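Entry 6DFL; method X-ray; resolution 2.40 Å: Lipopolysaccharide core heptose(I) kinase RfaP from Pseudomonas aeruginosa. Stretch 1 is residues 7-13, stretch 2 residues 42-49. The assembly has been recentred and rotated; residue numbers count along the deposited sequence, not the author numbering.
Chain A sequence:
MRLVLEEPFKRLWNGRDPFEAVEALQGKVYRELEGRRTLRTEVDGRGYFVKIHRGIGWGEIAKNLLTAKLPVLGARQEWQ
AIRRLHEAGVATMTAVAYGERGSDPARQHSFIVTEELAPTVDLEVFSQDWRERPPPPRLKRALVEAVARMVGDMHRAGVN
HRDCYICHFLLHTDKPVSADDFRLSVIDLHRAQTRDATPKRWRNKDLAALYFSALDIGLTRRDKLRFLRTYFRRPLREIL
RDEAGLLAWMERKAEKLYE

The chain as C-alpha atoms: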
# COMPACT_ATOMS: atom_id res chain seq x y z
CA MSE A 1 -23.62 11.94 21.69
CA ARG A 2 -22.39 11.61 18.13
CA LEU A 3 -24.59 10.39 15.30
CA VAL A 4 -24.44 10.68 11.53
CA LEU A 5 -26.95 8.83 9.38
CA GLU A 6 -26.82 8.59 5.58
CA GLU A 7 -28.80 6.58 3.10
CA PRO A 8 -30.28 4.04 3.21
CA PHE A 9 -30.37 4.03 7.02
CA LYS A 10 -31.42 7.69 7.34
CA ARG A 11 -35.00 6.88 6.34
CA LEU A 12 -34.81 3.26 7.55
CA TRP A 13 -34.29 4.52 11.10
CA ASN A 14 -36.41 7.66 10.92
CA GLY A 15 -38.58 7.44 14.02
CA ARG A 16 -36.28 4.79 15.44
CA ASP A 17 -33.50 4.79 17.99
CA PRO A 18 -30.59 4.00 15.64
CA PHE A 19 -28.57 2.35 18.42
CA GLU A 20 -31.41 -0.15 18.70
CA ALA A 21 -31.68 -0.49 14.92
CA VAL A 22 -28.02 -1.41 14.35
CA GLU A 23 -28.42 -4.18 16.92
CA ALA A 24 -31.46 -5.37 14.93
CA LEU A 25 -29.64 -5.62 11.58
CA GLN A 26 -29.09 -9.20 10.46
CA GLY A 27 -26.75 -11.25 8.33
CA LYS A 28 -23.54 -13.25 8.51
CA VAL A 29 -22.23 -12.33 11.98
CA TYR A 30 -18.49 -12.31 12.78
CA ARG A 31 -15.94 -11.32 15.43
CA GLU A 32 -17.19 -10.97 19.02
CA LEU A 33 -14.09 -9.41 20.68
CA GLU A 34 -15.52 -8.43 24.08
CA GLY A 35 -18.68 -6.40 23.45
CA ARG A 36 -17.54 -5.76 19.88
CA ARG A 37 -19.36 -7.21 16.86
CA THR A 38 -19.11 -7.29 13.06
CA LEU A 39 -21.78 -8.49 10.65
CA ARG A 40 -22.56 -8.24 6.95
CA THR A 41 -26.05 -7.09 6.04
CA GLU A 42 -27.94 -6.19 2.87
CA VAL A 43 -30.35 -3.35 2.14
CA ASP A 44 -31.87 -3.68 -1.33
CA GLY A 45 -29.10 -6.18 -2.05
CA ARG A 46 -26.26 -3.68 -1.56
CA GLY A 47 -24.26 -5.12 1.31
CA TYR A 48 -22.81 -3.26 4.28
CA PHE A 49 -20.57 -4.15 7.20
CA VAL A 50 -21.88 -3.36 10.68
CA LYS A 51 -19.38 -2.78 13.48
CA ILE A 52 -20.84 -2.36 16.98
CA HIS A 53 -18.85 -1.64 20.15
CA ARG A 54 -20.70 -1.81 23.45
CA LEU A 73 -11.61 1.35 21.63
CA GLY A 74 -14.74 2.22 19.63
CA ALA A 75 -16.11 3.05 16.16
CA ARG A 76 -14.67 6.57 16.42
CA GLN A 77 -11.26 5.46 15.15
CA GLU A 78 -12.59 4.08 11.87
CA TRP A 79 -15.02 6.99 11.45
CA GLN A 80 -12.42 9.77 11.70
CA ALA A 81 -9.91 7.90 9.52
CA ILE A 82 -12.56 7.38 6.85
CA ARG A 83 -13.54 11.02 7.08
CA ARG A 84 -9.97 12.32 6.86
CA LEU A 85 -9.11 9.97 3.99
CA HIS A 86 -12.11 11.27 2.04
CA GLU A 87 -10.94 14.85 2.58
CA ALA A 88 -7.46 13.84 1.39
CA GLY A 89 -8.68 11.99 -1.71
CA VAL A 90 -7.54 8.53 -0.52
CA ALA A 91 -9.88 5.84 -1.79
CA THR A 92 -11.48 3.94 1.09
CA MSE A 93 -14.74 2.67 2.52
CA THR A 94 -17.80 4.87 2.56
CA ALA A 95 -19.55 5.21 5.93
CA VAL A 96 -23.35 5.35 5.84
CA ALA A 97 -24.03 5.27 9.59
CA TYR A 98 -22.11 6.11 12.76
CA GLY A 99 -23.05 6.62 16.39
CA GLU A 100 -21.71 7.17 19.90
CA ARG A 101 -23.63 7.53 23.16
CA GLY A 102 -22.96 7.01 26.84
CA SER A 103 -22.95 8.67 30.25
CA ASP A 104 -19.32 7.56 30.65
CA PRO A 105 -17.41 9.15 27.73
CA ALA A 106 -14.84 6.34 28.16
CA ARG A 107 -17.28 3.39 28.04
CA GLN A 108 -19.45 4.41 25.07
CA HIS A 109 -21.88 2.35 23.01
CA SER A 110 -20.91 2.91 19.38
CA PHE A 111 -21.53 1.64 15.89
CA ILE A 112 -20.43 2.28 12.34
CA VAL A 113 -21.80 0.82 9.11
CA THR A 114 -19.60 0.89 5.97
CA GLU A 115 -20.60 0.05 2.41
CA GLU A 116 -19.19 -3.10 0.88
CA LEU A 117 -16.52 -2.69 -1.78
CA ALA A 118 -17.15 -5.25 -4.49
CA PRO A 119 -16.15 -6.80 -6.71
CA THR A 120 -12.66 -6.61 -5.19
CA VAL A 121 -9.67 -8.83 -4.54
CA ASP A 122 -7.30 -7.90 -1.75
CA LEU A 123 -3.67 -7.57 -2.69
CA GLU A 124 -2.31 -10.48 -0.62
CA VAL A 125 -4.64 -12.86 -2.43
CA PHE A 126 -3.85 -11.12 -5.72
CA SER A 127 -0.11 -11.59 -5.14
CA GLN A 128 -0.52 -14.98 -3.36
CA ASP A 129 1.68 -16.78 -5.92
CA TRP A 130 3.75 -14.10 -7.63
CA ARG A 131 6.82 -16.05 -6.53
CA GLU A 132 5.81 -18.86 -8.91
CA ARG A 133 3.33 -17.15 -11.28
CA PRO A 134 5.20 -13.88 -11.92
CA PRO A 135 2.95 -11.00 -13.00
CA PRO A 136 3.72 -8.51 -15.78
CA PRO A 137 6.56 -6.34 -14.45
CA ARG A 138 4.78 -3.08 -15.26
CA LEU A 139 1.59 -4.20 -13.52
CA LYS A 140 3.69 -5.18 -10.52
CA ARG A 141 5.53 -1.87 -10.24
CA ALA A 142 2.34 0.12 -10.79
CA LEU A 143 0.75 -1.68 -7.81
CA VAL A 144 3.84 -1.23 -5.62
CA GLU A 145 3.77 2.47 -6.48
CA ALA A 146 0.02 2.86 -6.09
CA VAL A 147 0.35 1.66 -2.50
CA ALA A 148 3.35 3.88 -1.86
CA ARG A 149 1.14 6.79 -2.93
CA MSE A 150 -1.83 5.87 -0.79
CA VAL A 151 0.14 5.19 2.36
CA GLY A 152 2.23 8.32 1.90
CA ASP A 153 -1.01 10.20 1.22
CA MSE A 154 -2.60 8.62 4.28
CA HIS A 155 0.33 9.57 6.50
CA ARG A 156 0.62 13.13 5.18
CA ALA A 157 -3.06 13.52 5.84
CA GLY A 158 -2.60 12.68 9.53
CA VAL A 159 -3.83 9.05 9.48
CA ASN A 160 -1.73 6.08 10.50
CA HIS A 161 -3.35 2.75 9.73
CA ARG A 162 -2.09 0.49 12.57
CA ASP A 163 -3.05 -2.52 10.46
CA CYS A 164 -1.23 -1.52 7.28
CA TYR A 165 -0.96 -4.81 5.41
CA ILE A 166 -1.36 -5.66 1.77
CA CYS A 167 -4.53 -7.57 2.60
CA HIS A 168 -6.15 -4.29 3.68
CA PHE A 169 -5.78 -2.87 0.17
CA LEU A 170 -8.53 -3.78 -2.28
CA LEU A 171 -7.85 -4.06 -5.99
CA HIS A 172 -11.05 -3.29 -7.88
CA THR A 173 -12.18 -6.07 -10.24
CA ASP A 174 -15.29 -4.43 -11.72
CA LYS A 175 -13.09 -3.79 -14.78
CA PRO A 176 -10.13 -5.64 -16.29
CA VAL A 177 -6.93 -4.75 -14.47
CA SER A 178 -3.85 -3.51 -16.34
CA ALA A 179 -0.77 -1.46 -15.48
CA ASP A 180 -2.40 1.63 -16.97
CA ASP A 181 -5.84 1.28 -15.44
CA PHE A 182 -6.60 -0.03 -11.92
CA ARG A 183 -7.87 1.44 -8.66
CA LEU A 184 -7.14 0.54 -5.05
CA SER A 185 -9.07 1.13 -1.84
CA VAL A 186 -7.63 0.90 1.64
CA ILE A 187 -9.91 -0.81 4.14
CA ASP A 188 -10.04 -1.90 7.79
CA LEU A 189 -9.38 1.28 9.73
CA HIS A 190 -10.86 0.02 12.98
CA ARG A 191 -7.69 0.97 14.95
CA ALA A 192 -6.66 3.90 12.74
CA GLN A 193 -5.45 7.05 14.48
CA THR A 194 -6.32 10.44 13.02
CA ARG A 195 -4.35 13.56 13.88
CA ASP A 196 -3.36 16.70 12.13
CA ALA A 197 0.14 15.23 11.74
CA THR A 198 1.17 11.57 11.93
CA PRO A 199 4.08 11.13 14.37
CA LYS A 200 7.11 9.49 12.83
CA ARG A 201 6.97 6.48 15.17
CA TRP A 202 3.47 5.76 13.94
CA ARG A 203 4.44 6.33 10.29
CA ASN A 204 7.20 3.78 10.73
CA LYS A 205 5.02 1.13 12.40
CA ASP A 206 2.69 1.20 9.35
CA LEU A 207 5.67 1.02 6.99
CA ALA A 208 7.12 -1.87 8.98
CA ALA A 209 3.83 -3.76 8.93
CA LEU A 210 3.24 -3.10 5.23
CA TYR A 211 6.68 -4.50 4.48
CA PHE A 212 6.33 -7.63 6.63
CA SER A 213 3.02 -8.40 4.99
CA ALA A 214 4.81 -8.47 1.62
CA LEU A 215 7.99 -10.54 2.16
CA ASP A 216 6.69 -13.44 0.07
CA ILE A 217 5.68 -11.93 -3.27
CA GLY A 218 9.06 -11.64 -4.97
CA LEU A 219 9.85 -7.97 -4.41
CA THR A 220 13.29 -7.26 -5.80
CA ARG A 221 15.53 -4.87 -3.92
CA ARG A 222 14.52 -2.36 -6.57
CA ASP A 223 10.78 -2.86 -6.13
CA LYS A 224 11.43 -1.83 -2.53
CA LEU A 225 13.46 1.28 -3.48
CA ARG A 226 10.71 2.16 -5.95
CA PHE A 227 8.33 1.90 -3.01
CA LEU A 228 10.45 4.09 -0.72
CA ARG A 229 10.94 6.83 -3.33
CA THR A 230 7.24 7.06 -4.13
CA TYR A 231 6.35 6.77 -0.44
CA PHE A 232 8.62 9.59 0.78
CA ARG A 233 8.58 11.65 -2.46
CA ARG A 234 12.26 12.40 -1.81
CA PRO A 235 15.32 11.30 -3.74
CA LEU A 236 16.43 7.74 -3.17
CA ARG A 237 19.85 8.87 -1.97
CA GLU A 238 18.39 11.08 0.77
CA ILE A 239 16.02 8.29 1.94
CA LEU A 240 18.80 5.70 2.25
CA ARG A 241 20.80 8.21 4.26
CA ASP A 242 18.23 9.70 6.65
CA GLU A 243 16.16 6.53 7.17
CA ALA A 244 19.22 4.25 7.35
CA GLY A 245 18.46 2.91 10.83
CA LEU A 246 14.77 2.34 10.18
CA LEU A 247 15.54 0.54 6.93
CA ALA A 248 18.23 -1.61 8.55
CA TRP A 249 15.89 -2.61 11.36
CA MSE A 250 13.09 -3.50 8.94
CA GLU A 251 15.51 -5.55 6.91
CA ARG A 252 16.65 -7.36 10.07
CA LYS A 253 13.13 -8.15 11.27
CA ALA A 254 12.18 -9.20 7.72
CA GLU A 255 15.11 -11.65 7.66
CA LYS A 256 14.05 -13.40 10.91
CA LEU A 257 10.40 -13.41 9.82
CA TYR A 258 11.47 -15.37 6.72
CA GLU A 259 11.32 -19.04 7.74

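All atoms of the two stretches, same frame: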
# COMPACT_ATOMS: atom_id res chain seq x y z
N GLU A 7 -27.92 7.58 3.69
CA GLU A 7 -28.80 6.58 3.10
C GLU A 7 -28.08 5.24 2.97
O GLU A 7 -26.87 5.19 2.72
CB GLU A 7 -29.29 7.05 1.73
CG GLU A 7 -30.31 8.20 1.80
CD GLU A 7 -31.53 7.87 2.65
OE1 GLU A 7 -32.08 6.76 2.51
OE2 GLU A 7 -31.94 8.74 3.45
N PRO A 8 -28.82 4.11 3.09
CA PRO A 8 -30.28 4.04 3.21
C PRO A 8 -30.83 4.12 4.63
O PRO A 8 -32.04 4.19 4.81
CB PRO A 8 -30.60 2.68 2.59
CG PRO A 8 -29.42 1.84 2.95
CD PRO A 8 -28.22 2.77 2.96
N PHE A 9 -29.95 4.12 5.63
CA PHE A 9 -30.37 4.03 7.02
C PHE A 9 -30.93 5.33 7.59
O PHE A 9 -31.45 5.31 8.71
CB PHE A 9 -29.20 3.55 7.87
CG PHE A 9 -28.58 2.30 7.34
CD1 PHE A 9 -29.06 1.05 7.73
CD2 PHE A 9 -27.53 2.36 6.44
CE1 PHE A 9 -28.50 -0.11 7.24
CE2 PHE A 9 -26.96 1.20 5.94
CZ PHE A 9 -27.45 -0.04 6.34
N LYS A 10 -30.84 6.44 6.86
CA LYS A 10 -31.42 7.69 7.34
C LYS A 10 -32.94 7.58 7.41
O LYS A 10 -33.55 7.87 8.45
CB LYS A 10 -31.01 8.85 6.43
CG LYS A 10 -31.00 10.23 7.08
CD LYS A 10 -30.41 11.27 6.11
CE LYS A 10 -29.84 12.49 6.83
NZ LYS A 10 -30.89 13.32 7.47
N ARG A 11 -33.57 7.16 6.31
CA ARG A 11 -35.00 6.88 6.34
C ARG A 11 -35.29 5.63 7.16
O ARG A 11 -36.15 5.64 8.05
CB ARG A 11 -35.56 6.75 4.92
CG ARG A 11 -34.93 5.66 4.06
CD ARG A 11 -35.79 5.33 2.85
NE ARG A 11 -35.67 3.92 2.47
CZ ARG A 11 -34.75 3.44 1.64
NH1 ARG A 11 -33.87 4.27 1.08
NH2 ARG A 11 -34.72 2.14 1.36
N LEU A 12 -34.54 4.54 6.90
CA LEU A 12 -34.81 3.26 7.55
C LEU A 12 -34.93 3.40 9.06
O LEU A 12 -35.69 2.66 9.69
CB LEU A 12 -33.70 2.25 7.23
CG LEU A 12 -33.98 1.20 6.14
CD1 LEU A 12 -34.14 1.86 4.78
CD2 LEU A 12 -32.89 0.13 6.10
N TRP A 13 -34.21 4.34 9.66
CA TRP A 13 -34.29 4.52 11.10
C TRP A 13 -34.83 5.90 11.43
O TRP A 13 -34.26 6.60 12.28
CB TRP A 13 -32.93 4.32 11.75
CG TRP A 13 -32.25 3.06 11.36
CD1 TRP A 13 -32.82 1.96 10.80
CD2 TRP A 13 -30.86 2.78 11.48
NE1 TRP A 13 -31.87 1.00 10.57
CE2 TRP A 13 -30.66 1.48 10.98
CE3 TRP A 13 -29.77 3.49 11.97
CZ2 TRP A 13 -29.41 0.88 10.97
CZ3 TRP A 13 -28.53 2.90 11.95
CH2 TRP A 13 -28.36 1.60 11.45
N GLU A 42 -27.55 -6.69 4.18
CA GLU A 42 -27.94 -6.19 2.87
C GLU A 42 -29.17 -5.32 3.01
O GLU A 42 -30.09 -5.64 3.77
CB GLU A 42 -28.20 -7.32 1.88
CG GLU A 42 -26.98 -8.19 1.61
CD GLU A 42 -27.20 -9.14 0.45
OE1 GLU A 42 -28.35 -9.23 -0.03
OE2 GLU A 42 -26.22 -9.79 0.01
N VAL A 43 -29.19 -4.21 2.27
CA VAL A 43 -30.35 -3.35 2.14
C VAL A 43 -30.55 -3.14 0.65
O VAL A 43 -29.71 -2.53 -0.01
CB VAL A 43 -30.19 -2.01 2.87
CG1 VAL A 43 -31.46 -1.19 2.76
CG2 VAL A 43 -29.81 -2.22 4.33
N ASP A 44 -31.65 -3.67 0.12
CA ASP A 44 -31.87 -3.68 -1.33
C ASP A 44 -30.67 -4.31 -2.04
O ASP A 44 -30.20 -3.82 -3.07
CB ASP A 44 -32.16 -2.27 -1.85
CG ASP A 44 -33.50 -1.75 -1.37
OD1 ASP A 44 -34.53 -2.33 -1.77
OD2 ASP A 44 -33.52 -0.77 -0.59
N GLY A 45 -30.16 -5.39 -1.46
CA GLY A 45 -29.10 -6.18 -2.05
C GLY A 45 -27.73 -5.53 -2.09
O GLY A 45 -26.82 -6.09 -2.71
N ARG A 46 -27.54 -4.37 -1.45
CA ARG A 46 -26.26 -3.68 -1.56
C ARG A 46 -25.16 -4.40 -0.78
O ARG A 46 -24.15 -4.82 -1.36
CB ARG A 46 -26.37 -2.22 -1.09
CG ARG A 46 -27.30 -1.32 -1.92
CD ARG A 46 -26.80 -1.11 -3.34
NE ARG A 46 -27.89 -1.24 -4.31
CZ ARG A 46 -27.73 -1.21 -5.63
NH1 ARG A 46 -26.52 -1.05 -6.15
NH2 ARG A 46 -28.78 -1.35 -6.43
N GLY A 47 -25.34 -4.57 0.52
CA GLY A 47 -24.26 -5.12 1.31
C GLY A 47 -23.47 -4.07 2.06
O GLY A 47 -22.88 -3.16 1.48
N TYR A 48 -23.46 -4.20 3.38
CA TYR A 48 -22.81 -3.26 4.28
C TYR A 48 -22.25 -4.04 5.45
O TYR A 48 -22.81 -5.06 5.85
CB TYR A 48 -23.78 -2.20 4.81
CG TYR A 48 -24.57 -1.44 3.78
CD1 TYR A 48 -25.64 -2.04 3.11
CD2 TYR A 48 -24.30 -0.11 3.50
CE1 TYR A 48 -26.38 -1.34 2.17
CE2 TYR A 48 -25.03 0.60 2.56
CZ TYR A 48 -26.07 -0.03 1.90
OH TYR A 48 -26.81 0.66 0.96
N PHE A 49 -21.16 -3.55 6.01
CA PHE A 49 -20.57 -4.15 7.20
C PHE A 49 -20.95 -3.32 8.41
O PHE A 49 -20.91 -2.09 8.35
CB PHE A 49 -19.06 -4.28 7.06
CG PHE A 49 -18.64 -5.25 5.97
CD1 PHE A 49 -18.73 -6.62 6.18
CD2 PHE A 49 -18.17 -4.78 4.74
CE1 PHE A 49 -18.35 -7.52 5.20
CE2 PHE A 49 -17.79 -5.68 3.75
CZ PHE A 49 -17.88 -7.06 3.98

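No hydrogen bond crosses between the two stretches. They are joined by apolar packing, one aromatic pair and one long salt bridge, and together bury 261 Å² counted over both sides. The backbones stay well apart, the nearest CA atoms being those of P8 and V43 at 7.5 Å, so the contact is made by side chains.

Along stretch 2, E42 contributes nothing, because its CA-to-CB bond points away from stretch 1. V43 is the centre of the contact: it points toward stretch 1 and has 68 Å² covered, more than any other residue here. With chi1 in the t well, its two methyls share their neighbours. V43 CG1 comes closest to P8 CG (3.7 Å) and L12 CD2 (3.9 Å); V43 CG2 lies 4.3 Å from each of the same two atoms, P8 CG and L12 CD2, and is also the methyl that reaches F9 CZ, at 3.8 Å. A beta-branched residue suits this position, since a short side chain spreads two methyls among three apolar neighbours without needing a long reach.

V43 also opens a type I' turn that ends at R46, closed by R46 N to V43 O at 3.2 Å. The second turn residue, D44, has phi/psi of 53/42 and directs its side chain toward stretch 1. There D44 OD2 approaches R11 NH2 at 3.7 Å, near the guanidinium plane, forming a salt bridge that is long and lies among exposed residues. R11 starts sideways from its CA, but its end comes nearer, and its NH1 also meets E7 OE1 at 3.4 Å in a salt bridge whose hydrogen bond is weak (129°). The guanidinium therefore serves carboxylates from both stretches.

G45, R46 and G47 make no contact with stretch 1. The glycines answer to backbone conformation: G45 has a positive phi of 70°, and at the 100/120 of G47 a CB would be jammed against the preceding carbonyl O.

Where the strand begins, Y48 turns back toward stretch 1 and is buried. F9 presents its edge to the Y48 face, with centroids 5.2 Å apart, planes at 82°, and F9 CE2 3.8 Å from Y48 CD2. F9 achieves this although its CA-to-CB bond runs sideways; chi1 of -52° brings the ring end closer. Further out on the tyrosine, Y48 CZ packs 3.7 Å from P8 CD, and Y48 OH approaches P8 CD at 3.2 Å. P8, which follows a cis peptide bond, thus touches both V43 and Y48 with its compact ring. F49 then lies out of reach of stretch 1, and the contact ends.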